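Local structure of putative endonuclease/exonuclease/phosphatase family protein (Bacteroides thetaiotaomicron, 3MPR) at residues Ala173-Asp178 against His229-Pro234; Cys122-Phe127 against Leu137-His142. The protein is probably a metal-dependent nuclease of the endonuclease/exonuclease/phosphatase family, perhaps acting as an endonuclease or a 3'-5' RNA exonuclease. All coordinates share one frame; numbering follows the deposited sequence.

Contact 1. Residues Ala173-Asp178 against His229-Pro234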
ATOM      1  N   ALA A 173      -4.768  19.888 -14.821  1.00  8.35           N
ATOM      2  CA  ALA A 173      -4.112  18.772 -15.478  1.00  8.54           C
ATOM      3  C   ALA A 173      -3.301  17.930 -14.506  1.00 10.78           C
ATOM      4  O   ALA A 173      -2.798  18.422 -13.495  1.00  8.90           O
ATOM      5  CB  ALA A 173      -3.210  19.278 -16.611  1.00  8.92           C
ATOM      6  N   ILE A 174      -3.197  16.651 -14.841  1.00  6.22           N
ATOM      7  CA  ILE A 174      -2.350  15.703 -14.153  1.00  7.13           C
ATOM      8  C   ILE A 174      -1.474  15.108 -15.236  1.00  9.63           C
ATOM      9  O   ILE A 174      -1.980  14.718 -16.282  1.00 11.79           O
ATOM     10  CB  ILE A 174      -3.190  14.582 -13.531  1.00  7.44           C
ATOM     11  CG1 ILE A 174      -4.162  15.177 -12.503  1.00  6.20           C
ATOM     12  CG2 ILE A 174      -2.269  13.484 -12.953  1.00 10.62           C
ATOM     13  CD1 ILE A 174      -5.203  14.177 -11.956  1.00  7.17           C
ATOM     14  N   LEU A 175      -0.170  15.048 -14.985  1.00  8.78           N
ATOM     15  CA  LEU A 175       0.809  14.498 -15.937  1.00 11.96           C
ATOM     16  C   LEU A 175       1.635  13.400 -15.276  1.00 12.60           C
ATOM     17  O   LEU A 175       2.317  13.666 -14.282  1.00 11.32           O
ATOM     18  CB  LEU A 175       1.754  15.614 -16.421  1.00  7.67           C
ATOM     19  CG  LEU A 175       3.034  15.194 -17.164  1.00  7.28           C
ATOM     20  CD1 LEU A 175       2.715  14.521 -18.483  1.00 10.81           C
ATOM     21  CD2 LEU A 175       3.962  16.405 -17.381  1.00  9.87           C
ATOM     22  N   THR A 176       1.554  12.171 -15.804  1.00  7.82           N
ATOM     23  CA  THR A 176       2.342  11.044 -15.292  1.00 10.99           C
ATOM     24  C   THR A 176       3.335  10.610 -16.350  1.00 12.34           C
ATOM     25  O   THR A 176       3.228  11.011 -17.505  1.00  8.75           O
ATOM     26  CB  THR A 176       1.449   9.811 -14.977  1.00 11.62           C
ATOM     27  OG1 THR A 176       0.784   9.371 -16.172  1.00 12.56           O
ATOM     28  CG2 THR A 176       0.398  10.150 -13.923  1.00  7.27           C
ATOM     29  N   GLY A 177       4.293   9.770 -15.987  1.00  9.13           N
ATOM     30  CA  GLY A 177       5.156   9.222 -17.015  1.00  9.78           C
ATOM     31  C   GLY A 177       6.469   8.703 -16.497  1.00 10.50           C
ATOM     32  O   GLY A 177       6.785   8.848 -15.318  1.00  8.34           O
ATOM     33  N   ASP A 178       7.217   8.074 -17.395  1.00 10.77           N
ATOM     34  CA  ASP A 178       8.613   7.729 -17.160  1.00  8.24           C
ATOM     35  C   ASP A 178       9.418   8.812 -17.866  1.00 10.44           C
ATOM     36  O   ASP A 178       9.408   8.908 -19.096  1.00 12.54           O
ATOM     37  CB  ASP A 178       8.912   6.353 -17.745  1.00  6.79           C
ATOM     38  CG  ASP A 178      10.382   5.938 -17.595  1.00 13.30           C
ATOM     39  OD1 ASP A 178      11.237   6.794 -17.302  1.00 10.87           O
ATOM     40  OD2 ASP A 178      10.679   4.743 -17.800  1.00 14.69           O
ATOM     41  N   HIS A 229       7.342  10.465 -12.396  1.00  7.69           N
ATOM     42  CA  HIS A 229       6.772  11.571 -11.647  1.00  9.27           C
ATOM     43  C   HIS A 229       5.285  11.664 -11.897  1.00 10.28           C
ATOM     44  O   HIS A 229       4.776  11.187 -12.920  1.00  9.54           O
ATOM     45  CB  HIS A 229       7.375  12.914 -12.099  1.00 12.05           C
ATOM     46  CG  HIS A 229       8.866  12.980 -12.020  1.00 10.67           C
ATOM     47  ND1 HIS A 229       9.550  12.957 -10.821  1.00 11.91           N
ATOM     48  CD2 HIS A 229       9.807  13.093 -12.989  1.00 11.68           C
ATOM     49  CE1 HIS A 229      10.847  13.041 -11.058  1.00 13.43           C
ATOM     50  NE2 HIS A 229      11.029  13.127 -12.364  1.00 12.88           N
ATOM     51  N   ILE A 230       4.601  12.306 -10.961  1.00  7.29           N
ATOM     52  CA  ILE A 230       3.245  12.776 -11.201  1.00  9.94           C
ATOM     53  C   ILE A 230       3.238  14.278 -10.947  1.00 10.21           C
ATOM     54  O   ILE A 230       3.424  14.718  -9.818  1.00  9.22           O
ATOM     55  CB  ILE A 230       2.228  12.052 -10.303  1.00  9.88           C
ATOM     56  CG1 ILE A 230       2.267  10.538 -10.599  1.00  9.02           C
ATOM     57  CG2 ILE A 230       0.824  12.604 -10.525  1.00  7.29           C
ATOM     58  CD1 ILE A 230       1.227   9.711  -9.821  1.00  9.69           C
ATOM     59  N   PHE A 231       3.068  15.057 -12.014  1.00  8.15           N
ATOM     60  CA  PHE A 231       3.013  16.511 -11.921  1.00  6.36           C
ATOM     61  C   PHE A 231       1.550  16.914 -11.992  1.00  9.74           C
ATOM     62  O   PHE A 231       0.773  16.301 -12.740  1.00 11.77           O
ATOM     63  CB  PHE A 231       3.750  17.148 -13.103  1.00  6.62           C
ATOM     64  CG  PHE A 231       5.238  16.876 -13.128  1.00  8.42           C
ATOM     65  CD1 PHE A 231       6.088  17.513 -12.235  1.00 10.01           C
ATOM     66  CD2 PHE A 231       5.784  16.014 -14.067  1.00  9.24           C
ATOM     67  CE1 PHE A 231       7.457  17.289 -12.270  1.00 10.55           C
ATOM     68  CE2 PHE A 231       7.147  15.783 -14.108  1.00 12.90           C
ATOM     69  CZ  PHE A 231       7.990  16.430 -13.213  1.00 11.13           C
ATOM     70  N   VAL A 232       1.163  17.937 -11.234  1.00  5.33           N
ATOM     71  CA  VAL A 232      -0.228  18.373 -11.236  1.00  9.21           C
ATOM     72  C   VAL A 232      -0.339  19.887 -11.266  1.00  8.47           C
ATOM     73  O   VAL A 232       0.561  20.589 -10.822  1.00  9.67           O
ATOM     74  CB  VAL A 232      -1.009  17.849 -10.000  1.00 10.87           C
ATOM     75  CG1 VAL A 232      -1.014  16.327  -9.963  1.00  9.84           C
ATOM     76  CG2 VAL A 232      -0.428  18.409  -8.709  1.00 10.35           C
ATOM     77  N   SER A 233      -1.453  20.393 -11.772  1.00 11.32           N
ATOM     78  CA  SER A 233      -1.694  21.833 -11.689  1.00  9.87           C
ATOM     79  C   SER A 233      -1.717  22.251 -10.215  1.00 11.47           C
ATOM     80  O   SER A 233      -2.121  21.481  -9.353  1.00  9.72           O
ATOM     81  CB  SER A 233      -3.021  22.194 -12.375  1.00 11.71           C
ATOM     82  OG  SER A 233      -3.041  21.789 -13.736  1.00 13.93           O
ATOM     83  N   PRO A 234      -1.278  23.483  -9.913  1.00 11.37           N
ATOM     84  CA  PRO A 234      -1.231  23.897  -8.504  1.00 12.43           C
ATOM     85  C   PRO A 234      -2.626  23.991  -7.886  1.00 12.31           C
ATOM     86  O   PRO A 234      -2.740  24.080  -6.667  1.00 13.15           O
ATOM     87  CB  PRO A 234      -0.582  25.290  -8.553  1.00 17.60           C
ATOM     88  CG  PRO A 234      -0.011  25.426  -9.936  1.00 21.34           C
ATOM     89  CD  PRO A 234      -0.788  24.519 -10.832  1.00 14.97           C
TER
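I174 faces V232 and L175 faces F231 where strands 173-178 and 229-232 run antiparallel at 165°, their axes 4.6 Å apart at closest approach. L175 and F231 form the hydrogen-bonded pair: L175 N donates to F231 O at 2.7 Å and 168°, and F231 N donates to L175 O at 2.8 Å. Farther along, the bonds between G177 and H229 are weak. A CB at the backbone angles of G177 would run into T176 O.

Beyond the end of strand 229-232, S233 grips A173 twice. Its N donates to A173 O at 2.9 Å, while its hydroxyl OG accepts from A173 N at 2.8 Å, taking the place of a backbone carbonyl. With OG anti to the carbonyl carbon (chi1 -58°), the hydroxyl lies beside its own backbone N and meets the same residue. An alanine here would keep the hydrogen bond from its backbone N to A173 O but would probably leave A173 N without this acceptor and A173 CB without its contact with OG.

The side chains of I174, T176, I230 and V232 share one face of the sheet, which packs on V9 and S11 of strand 5-13 and on V283, V285 and L287 of strand 283-289. This is the interface between the two sheets of the DNase I-like sandwich. Within it, I230 lies alongside two neighbours, its CG2 4.0 Å from I174 CG2 and its CG1 3.8 Å from T176 CG2. On the other face L175 and F231 point the same way, side by side, and L175 CD2 approaches F231 CD2 to 3.8 Å, oblique to the ring. That ring also stacks with F191 of helix 186-192 and meets F179 edge-to-face.

Contact 2. Residues Cys122-Phe127 against Leu137-His142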
ATOM      1  N   CYS A 122       2.836  10.934 -26.242  1.00 12.55           N
ATOM      2  CA  CYS A 122       2.080  11.351 -25.077  1.00  7.92           C
ATOM      3  C   CYS A 122       0.611  11.105 -25.389  1.00 10.97           C
ATOM      4  O   CYS A 122       0.101  11.578 -26.409  1.00  9.67           O
ATOM      5  CB  CYS A 122       2.323  12.833 -24.773  1.00  8.68           C
ATOM      6  SG  CYS A 122       1.315  13.459 -23.425  1.00 12.21           S
ATOM      7  N   SER A 123      -0.054  10.326 -24.538  1.00  9.29           N
ATOM      8  CA  SER A 123      -1.478  10.075 -24.680  1.00  7.13           C
ATOM      9  C   SER A 123      -2.218  10.810 -23.570  1.00 13.42           C
ATOM     10  O   SER A 123      -1.701  10.974 -22.465  1.00 12.47           O
ATOM     11  CB  SER A 123      -1.786   8.575 -24.606  1.00  6.48           C
ATOM     12  OG  SER A 123      -1.122   7.870 -25.635  1.00 10.21           O
ATOM     13  N   TRP A 124      -3.437  11.244 -23.856  1.00 11.07           N
ATOM     14  CA  TRP A 124      -4.159  12.047 -22.894  1.00  8.63           C
ATOM     15  C   TRP A 124      -5.643  11.783 -22.994  1.00 10.55           C
ATOM     16  O   TRP A 124      -6.143  11.261 -24.004  1.00 11.12           O
ATOM     17  CB  TRP A 124      -3.857  13.538 -23.122  1.00  8.07           C
ATOM     18  CG  TRP A 124      -4.282  14.000 -24.506  1.00 10.05           C
ATOM     19  CD1 TRP A 124      -3.540  13.968 -25.650  1.00 15.14           C
ATOM     20  CD2 TRP A 124      -5.565  14.515 -24.868  1.00  6.98           C
ATOM     21  NE1 TRP A 124      -4.287  14.448 -26.711  1.00  8.56           N
ATOM     22  CE2 TRP A 124      -5.530  14.800 -26.248  1.00  9.95           C
ATOM     23  CE3 TRP A 124      -6.736  14.785 -24.151  1.00  7.94           C
ATOM     24  CZ2 TRP A 124      -6.630  15.320 -26.928  1.00 12.05           C
ATOM     25  CZ3 TRP A 124      -7.823  15.307 -24.819  1.00 13.26           C
ATOM     26  CH2 TRP A 124      -7.767  15.567 -26.201  1.00 10.40           C
ATOM     27  N   GLY A 125      -6.346  12.132 -21.928  1.00  9.99           N
ATOM     28  CA  GLY A 125      -7.788  12.108 -21.928  1.00  7.51           C
ATOM     29  C   GLY A 125      -8.293  13.302 -21.148  1.00 10.13           C
ATOM     30  O   GLY A 125      -7.691  13.702 -20.155  1.00 12.24           O
ATOM     31  N   HIS A 126      -9.382  13.883 -21.628  1.00  8.67           N
ATOM     32  CA  HIS A 126     -10.164  14.862 -20.881  1.00  9.45           C
ATOM     33  C   HIS A 126     -11.264  14.063 -20.192  1.00 12.08           C
ATOM     34  O   HIS A 126     -12.167  13.547 -20.854  1.00 13.07           O
ATOM     35  CB  HIS A 126     -10.742  15.875 -21.878  1.00  6.96           C
ATOM     36  CG  HIS A 126     -11.684  16.879 -21.288  1.00 10.05           C
ATOM     37  ND1 HIS A 126     -12.100  17.993 -21.990  1.00 12.83           N
ATOM     38  CD2 HIS A 126     -12.314  16.932 -20.091  1.00 10.40           C
ATOM     39  CE1 HIS A 126     -12.940  18.691 -21.247  1.00 15.99           C
ATOM     40  NE2 HIS A 126     -13.091  18.066 -20.092  1.00 16.68           N
ATOM     41  N   PHE A 127     -11.169  13.924 -18.872  1.00  7.43           N
ATOM     42  CA  PHE A 127     -12.113  13.101 -18.115  1.00  6.85           C
ATOM     43  C   PHE A 127     -13.149  13.914 -17.358  1.00  9.07           C
ATOM     44  O   PHE A 127     -12.908  15.068 -17.016  1.00 12.94           O
ATOM     45  CB  PHE A 127     -11.362  12.225 -17.102  1.00 10.70           C
ATOM     46  CG  PHE A 127     -10.533  11.158 -17.735  1.00 12.90           C
ATOM     47  CD1 PHE A 127      -9.231  11.421 -18.115  1.00  9.35           C
ATOM     48  CD2 PHE A 127     -11.056   9.890 -17.950  1.00 13.17           C
ATOM     49  CE1 PHE A 127      -8.467  10.448 -18.717  1.00  9.59           C
ATOM     50  CE2 PHE A 127     -10.290   8.899 -18.561  1.00 13.41           C
ATOM     51  CZ  PHE A 127      -8.992   9.179 -18.938  1.00 13.01           C
ATOM     52  N   LEU A 137      -7.777  17.206 -17.244  1.00 10.11           N
ATOM     53  CA  LEU A 137      -6.954  16.556 -18.253  1.00  9.56           C
ATOM     54  C   LEU A 137      -5.967  15.631 -17.561  1.00 10.90           C
ATOM     55  O   LEU A 137      -5.430  15.962 -16.509  1.00  8.62           O
ATOM     56  CB  LEU A 137      -6.168  17.588 -19.064  1.00  7.72           C
ATOM     57  CG  LEU A 137      -7.014  18.539 -19.913  1.00  9.49           C
ATOM     58  CD1 LEU A 137      -6.152  19.697 -20.456  1.00 10.59           C
ATOM     59  CD2 LEU A 137      -7.664  17.742 -21.042  1.00  8.02           C
ATOM     60  N   PHE A 138      -5.733  14.469 -18.160  1.00  7.58           N
ATOM     61  CA  PHE A 138      -4.727  13.529 -17.657  1.00 10.19           C
ATOM     62  C   PHE A 138      -3.794  13.191 -18.817  1.00 12.35           C
ATOM     63  O   PHE A 138      -4.245  12.657 -19.827  1.00 12.40           O
ATOM     64  CB  PHE A 138      -5.434  12.261 -17.169  1.00 10.25           C
ATOM     65  CG  PHE A 138      -4.576  11.354 -16.326  1.00  7.08           C
ATOM     66  CD1 PHE A 138      -3.616  10.539 -16.910  1.00 11.41           C
ATOM     67  CD2 PHE A 138      -4.780  11.264 -14.960  1.00 10.19           C
ATOM     68  CE1 PHE A 138      -2.838   9.688 -16.134  1.00 11.38           C
ATOM     69  CE2 PHE A 138      -4.006  10.409 -14.178  1.00  8.52           C
ATOM     70  CZ  PHE A 138      -3.035   9.629 -14.762  1.00  7.86           C
ATOM     71  N   PHE A 139      -2.505  13.510 -18.675  1.00  7.24           N
ATOM     72  CA  PHE A 139      -1.504  13.245 -19.707  1.00  6.33           C
ATOM     73  C   PHE A 139      -0.551  12.174 -19.221  1.00  8.41           C
ATOM     74  O   PHE A 139      -0.259  12.121 -18.032  1.00 10.35           O
ATOM     75  CB  PHE A 139      -0.659  14.498 -19.952  1.00 10.58           C
ATOM     76  CG  PHE A 139      -1.408  15.633 -20.592  1.00 12.56           C
ATOM     77  CD1 PHE A 139      -2.161  16.501 -19.833  1.00 12.69           C
ATOM     78  CD2 PHE A 139      -1.326  15.842 -21.961  1.00 10.42           C
ATOM     79  CE1 PHE A 139      -2.838  17.561 -20.436  1.00 12.82           C
ATOM     80  CE2 PHE A 139      -1.992  16.893 -22.561  1.00 10.55           C
ATOM     81  CZ  PHE A 139      -2.744  17.749 -21.800  1.00 10.54           C
ATOM     82  N   ASN A 140      -0.017  11.371 -20.141  1.00  8.62           N
ATOM     83  CA  ASN A 140       0.923  10.318 -19.778  1.00  9.69           C
ATOM     84  C   ASN A 140       1.951  10.144 -20.893  1.00 11.99           C
ATOM     85  O   ASN A 140       1.595  10.174 -22.065  1.00 11.59           O
ATOM     86  CB  ASN A 140       0.147   9.025 -19.530  1.00  5.99           C
ATOM     87  CG  ASN A 140       1.036   7.863 -19.173  1.00  8.94           C
ATOM     88  OD1 ASN A 140       1.917   7.976 -18.317  1.00  9.76           O
ATOM     89  ND2 ASN A 140       0.805   6.724 -19.827  1.00  7.88           N
ATOM     90  N   LEU A 141       3.223   9.982 -20.537  1.00  6.61           N
ATOM     91  CA  LEU A 141       4.267   9.897 -21.557  1.00 12.41           C
ATOM     92  C   LEU A 141       5.467   9.083 -21.088  1.00 14.66           C
ATOM     93  O   LEU A 141       5.551   8.674 -19.931  1.00 11.62           O
ATOM     94  CB  LEU A 141       4.726  11.305 -21.995  1.00 10.38           C
ATOM     95  CG  LEU A 141       5.300  12.265 -20.935  1.00 10.42           C
ATOM     96  CD1 LEU A 141       6.722  11.877 -20.514  1.00  9.06           C
ATOM     97  CD2 LEU A 141       5.308  13.687 -21.462  1.00 11.21           C
ATOM     98  N   HIS A 142       6.392   8.867 -22.012  1.00 11.02           N
ATOM     99  CA  HIS A 142       7.648   8.193 -21.736  1.00  8.40           C
ATOM    100  C   HIS A 142       8.697   8.913 -22.570  1.00 12.44           C
ATOM    101  O   HIS A 142       8.659   8.858 -23.798  1.00 13.45           O
ATOM    102  CB  HIS A 142       7.556   6.718 -22.142  1.00 10.72           C
ATOM    103  CG  HIS A 142       8.769   5.918 -21.788  1.00 13.64           C
ATOM    104  ND1 HIS A 142       8.822   4.547 -21.915  1.00 12.71           N
ATOM    105  CD2 HIS A 142       9.976   6.298 -21.301  1.00 16.59           C
ATOM    106  CE1 HIS A 142      10.011   4.116 -21.528  1.00 11.87           C
ATOM    107  NE2 HIS A 142      10.732   5.159 -21.155  1.00 14.44           N
TER
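N140, paired with S123 across the two strands, has a side-chain oxygen held twice: its OD1 is hydrogen-bonded to T176 OG1 and to Q50 NE2, while its ND2 donates to T49 O. Its backbone N donates to S123 O at 2.9 Å, and S123 N bonds back to N140 O. G125 and F138 make a second such pair with straighter bonds, F138 N donating to G125 O at 2.9 Å and 163°, and G125 N to F138 O at 3.0 Å. W124 CA adds a CH...O contact to the same F138 O.

Aromatic groups carry much of the side-chain contact. W124 and F139 lie side by side, their planes turned 34° apart, in an oblique pairing. With W124 CG between its backbone N and carbonyl carbon (chi1 61°), that atom lies 4.2 Å from F139 CE2. W124 CB comes within 3.6 Å of F139 CD2. At the edge of the same F139 ring, in its plane, C122 SG lies 3.8 Å from CD2, a cysteine sulfur-aromatic contact. Farther along this face L137 crosses H126 obliquely, L137 CD2 touching H126 CB at 3.7 Å. On the other face F127 CE1 reaches F138 CB at 3.9 Å. Any side chain at G125 would collide with this F127 ring.

S123 OG bonds to D100, and H126 NE2 to E135. F127 and F138 both touch I46, and the face carrying F138 and N140 meets strand 46-50 of the other sheet. Antiparallel and consecutive in the chain, strands 121-129 and 135-142 form a beta hairpin within one sheet of the two-sheet core, as in the DNase I-like fold.

How the contacts relate
Contacts 1 and 2 lie in one sheet, their centres 9 Å apart, because strand 173-178 runs parallel beside strand 135-142. The seam between them includes a probable hydrogen bond from F139 N to I174 O at 2.7 Å. A probable hydrogen bond joins T176 OG1 to N140 OD1 at 2.8 Å, and T176 CG2 packs on F138 CZ at 3.6 Å. At the C-terminal ends of these two strands D178 and H142 pack together, and H142 also touches E51, which binds magnesium in another crystal structure of this protein, although no metal is bound to this chain. G177 of contact 1 and the N140 side chain of contact 2 each lie about 10 Å from the side chain of E51.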